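Local coordinates for MYB proto-oncogene protein (Mus musculus, PDB 1GVD) that probably binds specific DNA sequences as a nuclear transcription regulator, this fragment being its second Myb repeat, a small three-helix domain of the helix-turn-helix class, at residues E9-L14 / R42-N47; I15-K20 / S27-H32. The protein carries 1 engineered substitution. One frame throughout, in Å; residues are numbered along the deposited sequence.

Contact 1 of 2, residues E9-L14 / R42-N47; sequences EEDQRL and RERWHN. Engineered in segment 9-14: Leu14 (natural residue Val). With SO4 (sulfate ion), chain D.
Asp11 and Arg44 meet in a bidentate salt bridge where the first helix (8-21) and third helix (38-49) of the Myb repeat pack nearly perpendicular, the segment axes at -86° and 11.1 Å apart at closest approach. Arg44 offers its side edge: NE donates to Asp11 OD1 at 2.8 Å, and NH2 reaches Asp11 OD2 at 2.9 Å along an almost straight bond of 174°. OD2 uses its syn lone pair, and OD1 is met on its syn side, slightly out of plane; carboxylate and guanidinium lie only 16° from coplanar. A bend at chi2 in the otherwise extended arginine chain turns this edge toward the acid. Short aspartate and long arginine suit their places, since the arginine spans most of the gap.

Apolar packing lies beside the bridge. The engineered Leu14, valine in the natural protein, lays CD2 against the aliphatic stem of Arg44, 3.9 Å from CB. Its side chain also touches Cys41 and Leu49.

On the 42-47 helix itself, Arg42 grips Glu43 OE1 with NE and NH2, while NH2 also donates to O3 of a sulfate, probably from the crystallisation liquor, at 2.6 Å.

In place of Arg44, an alanine is likely to leave the Asp11 carboxylate without its two donors here and Leu14 CD2 without its contact to CG. The chemistry thus implies a charged, directional link joined to an apolar one, with the same arginine serving both.

Contact 2 of 2, residues I15-K20 / S27-H32; sequences IKLVQK and SVIAKH. Unlike the reference sequence in segment 15-20: Lys16 (reference Gln).
Leu17 and Ile29 form the close-packed centre of this contact, where the two backbones come within 6.1 Å of each other, measured between Leu17 CA and Ile29 CA. The centre is apolar, and no hydrogen bond crosses the contact. Ile29 divides its branches between two partners: CG2, placed anti to the backbone N, lies 4.0 Å from Leu17 CB, while CD1 reaches forward to Val18 CG2 at 4.1 Å. A beta-branched residue suits this place because its two arms leave CB in different directions and fill both sites. Leu17 CD1 also rests 3.8 Å from the carbonyl O of Ile29, which is already engaged by the backbone N of His32 in a turn. The tight part extends to His32: Leu17 sets its two methyls against CB and the near part of the ring, CD1 lying 3.8 Å from His32 CB and CD2 3.9 Å from His32 CD2, in an oblique approach to the imidazole.

The loose, solvent side belongs to exposed Lys20, whose aliphatic chain is fully extended; its NZ and His32 NE2 are 5.5 Å apart, too far to bond.

Behind the apolar centre the third helix closes in: Trp45 of helix 38-49 packs on Val18, while Leu14 and Tyr21 of helix 8-21 also touch Ile29. Helix 26-30 is thereby seated on the C-terminal half of helix 8-21, with helix 38-49 against both.

In the fold
From the N terminus the chain first runs through helix 8-21, whose earlier half serves contact 1 and whose later half serves contact 2. After a turn, helix 26-30 folds back on the later half, so contact 2 closes the short inner loop. The chain then enters helix 38-49, which returns to the earlier half in contact 1 and closes the longer, outer loop; the two loops nest without crossing. Their centres lie about 9 Å apart, and a probable hydrogen bond joins them, Arg13 NH2 lying 3.2 Å from His32 O. Helix 8-21 is thus the shared support of the three-helix Myb repeat.

Contact 1 of 2, residues E9-L14 / R42-N47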
loop_
_atom_site.group_PDB
_atom_site.type_symbol
_atom_site.label_atom_id
_atom_site.label_comp_id
_atom_site.label_asym_id
_atom_site.label_seq_id
_atom_site.Cartn_x
_atom_site.Cartn_y
_atom_site.Cartn_z
ATOM N N GLU A 9 0.924 -11.244 0.556
ATOM C CA GLU A 9 0.394 -10.887 1.866
ATOM C C GLU A 9 0.312 -9.368 2.001
ATOM O O GLU A 9 -0.665 -8.836 2.532
ATOM C CB GLU A 9 1.264 -11.480 2.985
ATOM C CG GLU A 9 1.207 -13.008 3.077
ATOM C CD GLU A 9 2.044 -13.712 2.020
ATOM O OE1 GLU A 9 1.775 -14.904 1.751
ATOM O OE2 GLU A 9 2.977 -13.095 1.467
ATOM N N GLU A 10 1.338 -8.670 1.520
ATOM C CA GLU A 10 1.340 -7.213 1.576
ATOM C C GLU A 10 0.230 -6.643 0.707
ATOM O O GLU A 10 -0.450 -5.701 1.106
ATOM C CB GLU A 10 2.668 -6.649 1.083
ATOM C CG GLU A 10 3.802 -6.724 2.068
ATOM C CD GLU A 10 5.024 -6.010 1.543
ATOM O OE1 GLU A 10 5.620 -6.498 0.562
ATOM O OE2 GLU A 10 5.375 -4.950 2.099
ATOM N N ASP A 11 0.062 -7.195 -0.488
ATOM C CA ASP A 11 -0.979 -6.717 -1.392
ATOM C C ASP A 11 -2.350 -6.858 -0.743
ATOM O O ASP A 11 -3.187 -5.956 -0.835
ATOM C CB ASP A 11 -0.969 -7.502 -2.713
ATOM C CG ASP A 11 0.139 -7.069 -3.658
ATOM O OD1 ASP A 11 0.641 -5.932 -3.537
ATOM O OD2 ASP A 11 0.495 -7.872 -4.548
ATOM N N GLN A 12 -2.590 -7.986 -0.081
ATOM C CA GLN A 12 -3.873 -8.197 0.567
ATOM C C GLN A 12 -4.082 -7.189 1.693
ATOM O O GLN A 12 -5.176 -6.649 1.856
ATOM C CB GLN A 12 -3.973 -9.622 1.114
ATOM C CG GLN A 12 -5.356 -9.962 1.648
ATOM C CD GLN A 12 -6.426 -9.900 0.573
ATOM O OE1 GLN A 12 -6.465 -10.735 -0.331
ATOM N NE2 GLN A 12 -7.295 -8.900 0.662
ATOM N N ARG A 13 -3.038 -6.934 2.477
ATOM C CA ARG A 13 -3.148 -5.962 3.561
ATOM C C ARG A 13 -3.401 -4.560 3.008
ATOM O O ARG A 13 -4.196 -3.802 3.569
ATOM C CB ARG A 13 -1.877 -5.957 4.415
ATOM C CG ARG A 13 -1.621 -7.262 5.158
ATOM C CD ARG A 13 -0.248 -7.263 5.820
ATOM N NE ARG A 13 -0.113 -6.220 6.834
ATOM C CZ ARG A 13 -0.720 -6.238 8.016
ATOM N NH1 ARG A 13 -1.510 -7.251 8.344
ATOM N NH2 ARG A 13 -0.539 -5.242 8.872
ATOM N N LEU A 14 -2.742 -4.217 1.905
ATOM C CA LEU A 14 -2.928 -2.901 1.309
ATOM C C LEU A 14 -4.371 -2.731 0.852
ATOM O O LEU A 14 -4.956 -1.664 1.020
ATOM C CB LEU A 14 -1.964 -2.704 0.135
ATOM C CG LEU A 14 -2.041 -1.351 -0.582
ATOM C CD1 LEU A 14 -1.836 -0.217 0.407
ATOM C CD2 LEU A 14 -0.993 -1.304 -1.680
ATOM N N ARG A 42 0.988 4.143 -2.632
ATOM C CA ARG A 42 0.224 4.855 -3.649
ATOM C C ARG A 42 0.461 4.243 -5.030
ATOM O O ARG A 42 -0.482 3.987 -5.783
ATOM C CB ARG A 42 0.642 6.324 -3.656
ATOM C CG ARG A 42 -0.071 7.194 -4.675
ATOM C CD ARG A 42 0.618 8.548 -4.763
ATOM N NE ARG A 42 1.899 8.426 -5.457
ATOM C CZ ARG A 42 2.917 9.270 -5.326
ATOM N NH1 ARG A 42 2.828 10.317 -4.517
ATOM N NH2 ARG A 42 4.031 9.066 -6.018
ATOM N N GLU A 43 1.727 4.012 -5.360
ATOM C CA GLU A 43 2.069 3.444 -6.653
ATOM C C GLU A 43 1.593 2.003 -6.826
ATOM O O GLU A 43 1.126 1.624 -7.903
ATOM C CB GLU A 43 3.577 3.553 -6.882
ATOM C CG GLU A 43 4.047 4.996 -6.994
ATOM C CD GLU A 43 3.280 5.765 -8.055
ATOM O OE1 GLU A 43 2.584 6.744 -7.708
ATOM O OE2 GLU A 43 3.365 5.384 -9.237
ATOM N N ARG A 44 1.681 1.202 -5.770
ATOM C CA ARG A 44 1.236 -0.183 -5.852
ATOM C C ARG A 44 -0.268 -0.216 -6.122
ATOM O O ARG A 44 -0.750 -1.025 -6.916
ATOM C CB ARG A 44 1.556 -0.920 -4.547
ATOM C CG ARG A 44 1.295 -2.423 -4.590
ATOM C CD ARG A 44 2.190 -3.116 -5.598
ATOM N NE ARG A 44 1.973 -4.560 -5.616
ATOM C CZ ARG A 44 2.538 -5.385 -6.492
ATOM N NH1 ARG A 44 3.356 -4.907 -7.421
ATOM N NH2 ARG A 44 2.294 -6.687 -6.431
ATOM N N TRP A 45 -1.005 0.678 -5.472
ATOM C CA TRP A 45 -2.444 0.745 -5.660
ATOM C C TRP A 45 -2.829 1.178 -7.076
ATOM O O TRP A 45 -3.590 0.492 -7.749
ATOM C CB TRP A 45 -3.059 1.701 -4.628
ATOM C CG TRP A 45 -4.520 1.961 -4.832
ATOM C CD1 TRP A 45 -5.085 3.076 -5.379
ATOM C CD2 TRP A 45 -5.604 1.079 -4.511
ATOM N NE1 TRP A 45 -6.453 2.947 -5.418
ATOM C CE2 TRP A 45 -6.799 1.731 -4.891
ATOM C CE3 TRP A 45 -5.681 -0.199 -3.940
ATOM C CZ2 TRP A 45 -8.059 1.147 -4.718
ATOM C CZ3 TRP A 45 -6.938 -0.779 -3.769
ATOM C CH2 TRP A 45 -8.107 -0.102 -4.159
ATOM N N HIS A 46 -2.297 2.301 -7.541
ATOM C CA HIS A 46 -2.654 2.785 -8.867
ATOM C C HIS A 46 -2.110 1.986 -10.041
ATOM O O HIS A 46 -2.774 1.876 -11.073
ATOM C CB HIS A 46 -2.237 4.248 -9.025
ATOM C CG HIS A 46 -3.002 5.186 -8.148
ATOM N ND1 HIS A 46 -4.379 5.267 -8.168
ATOM C CD2 HIS A 46 -2.585 6.080 -7.221
ATOM C CE1 HIS A 46 -4.775 6.172 -7.290
ATOM N NE2 HIS A 46 -3.707 6.680 -6.702
ATOM N N ASN A 47 -0.915 1.423 -9.901
ATOM C CA ASN A 47 -0.326 0.680 -11.010
ATOM C C ASN A 47 -0.629 -0.804 -11.072
ATOM O O ASN A 47 -0.639 -1.393 -12.157
ATOM C CB ASN A 47 1.195 0.847 -11.021
ATOM C CG ASN A 47 1.624 2.249 -11.386
ATOM O OD1 ASN A 47 0.997 2.905 -12.217
ATOM N ND2 ASN A 47 2.711 2.710 -10.782
HETATM S S SO4 D . 7.396 11.097 -6.889
HETATM O O1 SO4 D . 7.359 11.658 -8.252
HETATM O O2 SO4 D . 7.954 12.096 -5.959
HETATM O O3 SO4 D . 6.028 10.749 -6.465
HETATM O O4 SO4 D . 8.239 9.887 -6.878
#

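Contact 2 of 2, residues I15-K20 / S27-H32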
loop_
_atom_site.group_PDB
_atom_site.type_symbol
_atom_site.label_atom_id
_atom_site.label_comp_id
_atom_site.label_asym_id
_atom_site.label_seq_id
_atom_site.Cartn_x
_atom_site.Cartn_y
_atom_site.Cartn_z
ATOM N N ILE A 15 -4.952 -3.779 0.279
ATOM C CA ILE A 15 -6.340 -3.719 -0.165
ATOM C C ILE A 15 -7.245 -3.382 1.023
ATOM O O ILE A 15 -8.109 -2.510 0.927
ATOM C CB ILE A 15 -6.777 -5.066 -0.793
ATOM C CG1 ILE A 15 -6.138 -5.209 -2.175
ATOM C CG2 ILE A 15 -8.300 -5.145 -0.889
ATOM C CD1 ILE A 15 -6.354 -6.567 -2.819
ATOM N N LYS A 16 -7.031 -4.059 2.149
ATOM C CA LYS A 16 -7.829 -3.808 3.345
ATOM C C LYS A 16 -7.612 -2.407 3.914
ATOM O O LYS A 16 -8.557 -1.769 4.382
ATOM C CB LYS A 16 -7.519 -4.857 4.415
ATOM C CG LYS A 16 -7.999 -6.252 4.056
ATOM C CD LYS A 16 -7.731 -7.238 5.179
ATOM C CE LYS A 16 -8.336 -8.597 4.872
ATOM N NZ LYS A 16 -9.816 -8.517 4.710
ATOM N N LEU A 17 -6.374 -1.924 3.874
ATOM C CA LEU A 17 -6.079 -0.594 4.393
ATOM C C LEU A 17 -6.708 0.502 3.533
ATOM O O LEU A 17 -7.173 1.514 4.053
ATOM C CB LEU A 17 -4.565 -0.398 4.514
ATOM C CG LEU A 17 -3.955 -1.199 5.671
ATOM C CD1 LEU A 17 -2.448 -1.308 5.497
ATOM C CD2 LEU A 17 -4.307 -0.531 6.995
ATOM N N VAL A 18 -6.737 0.307 2.221
ATOM C CA VAL A 18 -7.352 1.298 1.349
ATOM C C VAL A 18 -8.865 1.284 1.577
ATOM O O VAL A 18 -9.524 2.321 1.502
ATOM C CB VAL A 18 -7.010 1.024 -0.133
ATOM C CG1 VAL A 18 -7.826 1.938 -1.045
ATOM C CG2 VAL A 18 -5.522 1.267 -0.358
ATOM N N GLN A 19 -9.418 0.114 1.871
ATOM C CA GLN A 19 -10.849 0.018 2.143
ATOM C C GLN A 19 -11.168 0.824 3.403
ATOM O O GLN A 19 -12.182 1.525 3.470
ATOM C CB GLN A 19 -11.254 -1.446 2.338
ATOM C CG GLN A 19 -11.152 -2.287 1.075
ATOM C CD GLN A 19 -11.522 -3.742 1.299
ATOM O OE1 GLN A 19 -11.518 -4.543 0.366
ATOM N NE2 GLN A 19 -11.840 -4.091 2.540
ATOM N N LYS A 20 -10.291 0.743 4.396
ATOM C CA LYS A 20 -10.500 1.463 5.643
ATOM C C LYS A 20 -10.282 2.967 5.555
ATOM O O LYS A 20 -11.125 3.751 5.991
ATOM C CB LYS A 20 -9.579 0.910 6.736
ATOM C CG LYS A 20 -9.635 1.698 8.039
ATOM C CD LYS A 20 -8.827 1.031 9.136
ATOM C CE LYS A 20 -8.902 1.825 10.428
ATOM N NZ LYS A 20 -8.190 1.137 11.542
ATOM N N SER A 27 0.193 8.151 3.988
ATOM C CA SER A 27 1.107 8.148 5.126
ATOM C C SER A 27 0.570 7.282 6.264
ATOM O O SER A 27 1.321 6.540 6.898
ATOM C CB SER A 27 1.342 9.577 5.628
ATOM O OG SER A 27 1.973 10.363 4.633
ATOM N N VAL A 28 -0.732 7.372 6.514
ATOM C CA VAL A 28 -1.364 6.590 7.572
ATOM C C VAL A 28 -1.364 5.111 7.184
ATOM O O VAL A 28 -1.097 4.238 8.008
ATOM C CB VAL A 28 -2.818 7.050 7.809
ATOM C CG1 VAL A 28 -3.424 6.286 8.974
ATOM C CG2 VAL A 28 -2.850 8.544 8.077
ATOM N N ILE A 29 -1.665 4.840 5.919
ATOM C CA ILE A 29 -1.682 3.472 5.418
ATOM C C ILE A 29 -0.303 2.824 5.556
ATOM O O ILE A 29 -0.186 1.698 6.037
ATOM C CB ILE A 29 -2.139 3.450 3.939
ATOM C CG1 ILE A 29 -3.644 3.714 3.875
ATOM C CG2 ILE A 29 -1.780 2.116 3.276
ATOM C CD1 ILE A 29 -4.198 3.851 2.469
ATOM N N ALA A 30 0.742 3.550 5.163
ATOM C CA ALA A 30 2.106 3.030 5.232
ATOM C C ALA A 30 2.558 2.696 6.649
ATOM O O ALA A 30 3.406 1.824 6.848
ATOM C CB ALA A 30 3.072 4.026 4.601
ATOM N N LYS A 31 1.993 3.386 7.632
ATOM C CA LYS A 31 2.356 3.148 9.024
ATOM C C LYS A 31 2.021 1.715 9.441
ATOM O O LYS A 31 2.595 1.185 10.393
ATOM C CB LYS A 31 1.616 4.140 9.923
ATOM C CG LYS A 31 2.169 4.257 11.332
ATOM C CD LYS A 31 1.386 5.284 12.141
ATOM C CE LYS A 31 1.345 6.639 11.443
ATOM N NZ LYS A 31 2.706 7.189 11.191
ATOM N N HIS A 32 1.096 1.091 8.714
ATOM C CA HIS A 32 0.661 -0.272 9.003
ATOM C C HIS A 32 1.368 -1.332 8.164
ATOM O O HIS A 32 1.065 -2.521 8.278
ATOM C CB HIS A 32 -0.849 -0.384 8.783
ATOM C CG HIS A 32 -1.652 0.521 9.663
ATOM N ND1 HIS A 32 -1.895 0.246 10.991
ATOM C CD2 HIS A 32 -2.240 1.714 9.413
ATOM C CE1 HIS A 32 -2.598 1.230 11.521
ATOM N NE2 HIS A 32 -2.821 2.134 10.585
#